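PDB 4OLO: BMC domain protein from Clostridiales bacterium 1_7_47FAA, which probably forms part of the protein shell of a glycyl-radical propanediol microcompartment and, with its iron-sulfur cluster site, may take part in electron transport. Local coordinates for residues A48-V51 against A52-V56. Numbering follows the deposited sequence.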
ATOM      1  N   ALA B  48     -11.795 -17.865  -8.059  1.00 58.24           N
ATOM      2  CA  ALA B  48     -10.829 -18.884  -8.476  1.00 56.41           C
ATOM      3  C   ALA B  48     -10.728 -19.987  -7.404  1.00 60.59           C
ATOM      4  O   ALA B  48     -10.731 -21.180  -7.748  1.00 60.09           O
ATOM      5  CB  ALA B  48      -9.456 -18.235  -8.712  1.00 55.83           C
ATOM      6  N   ALA B  49     -10.666 -19.579  -6.108  1.00 58.31           N
ATOM      7  CA  ALA B  49     -10.586 -20.488  -4.947  1.00 58.40           C
ATOM      8  C   ALA B  49     -11.748 -21.441  -4.969  1.00 62.26           C
ATOM      9  O   ALA B  49     -11.542 -22.619  -4.708  1.00 63.36           O
ATOM     10  CB  ALA B  49     -10.577 -19.699  -3.640  1.00 59.96           C
ATOM     11  N   ASP B  50     -12.961 -20.955  -5.338  1.00 58.97           N
ATOM     12  CA  ASP B  50     -14.147 -21.811  -5.403  1.00 59.72           C
ATOM     13  C   ASP B  50     -14.045 -22.891  -6.472  1.00 64.14           C
ATOM     14  O   ASP B  50     -14.428 -24.026  -6.218  1.00 65.45           O
ATOM     15  CB  ASP B  50     -15.435 -20.994  -5.550  1.00 63.06           C
ATOM     16  CG  ASP B  50     -16.672 -21.825  -5.261  1.00 70.63           C
ATOM     17  OD1 ASP B  50     -16.856 -22.225  -4.091  1.00 70.82           O
ATOM     18  OD2 ASP B  50     -17.454 -22.077  -6.210  1.00 71.15           O
ATOM     19  N   VAL B  51     -13.509 -22.545  -7.659  1.00 61.41           N
ATOM     20  CA  VAL B  51     -13.303 -23.489  -8.764  1.00 60.30           C
ATOM     21  C   VAL B  51     -12.294 -24.556  -8.330  1.00 64.05           C
ATOM     22  O   VAL B  51     -12.565 -25.751  -8.466  1.00 67.25           O
ATOM     23  CB  VAL B  51     -12.884 -22.778 -10.081  1.00 61.60           C
ATOM     24  CG1 VAL B  51     -12.641 -23.814 -11.198  1.00 60.41           C
ATOM     25  CG2 VAL B  51     -13.930 -21.746 -10.501  1.00 61.15           C
ATOM     26  N   ALA B  52     -11.190 -24.118  -7.723  1.00 58.60           N
ATOM     27  CA  ALA B  52     -10.131 -24.987  -7.206  1.00 58.59           C
ATOM     28  C   ALA B  52     -10.645 -25.935  -6.091  1.00 66.50           C
ATOM     29  O   ALA B  52     -10.260 -27.115  -6.065  1.00 68.50           O
ATOM     30  CB  ALA B  52      -8.972 -24.148  -6.702  1.00 58.06           C
ATOM     31  N   GLU B  53     -11.525 -25.440  -5.190  1.00 61.98           N
ATOM     32  CA  GLU B  53     -12.097 -26.280  -4.124  1.00 63.43           C
ATOM     33  C   GLU B  53     -13.012 -27.379  -4.690  1.00 69.45           C
ATOM     34  O   GLU B  53     -13.171 -28.439  -4.083  1.00 71.68           O
ATOM     35  CB  GLU B  53     -12.869 -25.442  -3.088  1.00 65.80           C
ATOM     36  CG  GLU B  53     -11.986 -24.586  -2.194  1.00 74.54           C
ATOM     37  CD  GLU B  53     -11.365 -25.255  -0.985  1.00 98.31           C
ATOM     38  OE1 GLU B  53     -11.527 -26.487  -0.825  1.00 84.73           O
ATOM     39  OE2 GLU B  53     -10.731 -24.536  -0.180  1.00100.87           O
ATOM     40  N   LYS B  54     -13.621 -27.120  -5.845  1.00 65.89           N
ATOM     41  CA  LYS B  54     -14.518 -28.056  -6.534  1.00 65.70           C
ATOM     42  C   LYS B  54     -13.729 -28.979  -7.481  1.00 69.24           C
ATOM     43  O   LYS B  54     -14.293 -29.909  -8.039  1.00 72.13           O
ATOM     44  CB  LYS B  54     -15.615 -27.283  -7.286  1.00 67.11           C
ATOM     45  CG  LYS B  54     -16.646 -26.678  -6.348  1.00 68.47           C
ATOM     46  CD  LYS B  54     -17.542 -25.666  -7.036  1.00 72.61           C
ATOM     47  CE  LYS B  54     -18.634 -25.232  -6.089  1.00 65.96           C
ATOM     48  NZ  LYS B  54     -19.473 -24.159  -6.672  1.00 80.42           N
ATOM     49  N   ALA B  55     -12.422 -28.722  -7.665  1.00 63.82           N
ATOM     50  CA  ALA B  55     -11.562 -29.554  -8.513  1.00 62.18           C
ATOM     51  C   ALA B  55     -11.010 -30.791  -7.743  1.00 67.45           C
ATOM     52  O   ALA B  55     -10.541 -30.679  -6.597  1.00 66.73           O
ATOM     53  CB  ALA B  55     -10.419 -28.728  -9.085  1.00 60.04           C
ATOM     54  N   VAL B  56     -11.046 -31.957  -8.406  1.00 63.55           N
ATOM     55  CA  VAL B  56     -10.511 -33.223  -7.892  1.00 63.21           C
ATOM     56  C   VAL B  56      -8.958 -33.187  -7.870  1.00 66.58           C
ATOM     57  O   VAL B  56      -8.323 -32.594  -8.731  1.00 66.10           O
ATOM     58  CB  VAL B  56     -11.075 -34.443  -8.698  1.00 65.95           C
ATOM     59  CG1 VAL B  56     -10.430 -35.772  -8.293  1.00 67.01           C
ATOM     60  CG2 VAL B  56     -12.584 -34.534  -8.556  1.00 65.78           C
TER
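The torsions of Asp50 and Lys54, which one turn of helix sets on the same face, close the gap between their ends: Asp50 CG stands anti to the backbone N and beside the carbonyl carbon (chi1 -165°), while Lys54 CG lies beside its own backbone N (chi1 -72°), the chain then running extended to NZ. The pair is a worked example of an i to i+4 salt bridge. Lys54 NZ lies 2.9 Å from Asp50 OD2, approaching the syn side of that oxygen and only slightly out of the carboxylate plane. On its way the lysine chain passes over the backbone of Asp50, its CG 3.5 Å from Asp50 O. Both charges are held a second time by a neighbouring subunit, where Asp50 OD1 accepts from Thr10 N and is hydrogen-bonded to Thr13 OG1, and Lys54 NZ donates to Ser8 O. The bridge therefore belongs to the subunit interface, and these bonds probably fix the carboxylate's rotation.

Along the backbone the bonding pattern changes. Ala52 N gives a straight bond to Ala48 O (3.0 Å, 169°) and Glu53 N follows to Ala49 O, but Lys54 N, 3.2 Å from Asp50 O, makes a more bent bond and also a weak one to Val51 O. Ala55 N bonds Ala52 O, three residues back, and Ala55 itself is already extended in backbone.

Within the BMC domain, this C-terminal part of helix 42-53 lies against the antiparallel sheet, Ala49 on Leu74 and Ala52 on Ile76 of strand 73-78 and on Val60 of strand 58-63, while Val51 packs against Ile90 of helix 80-95.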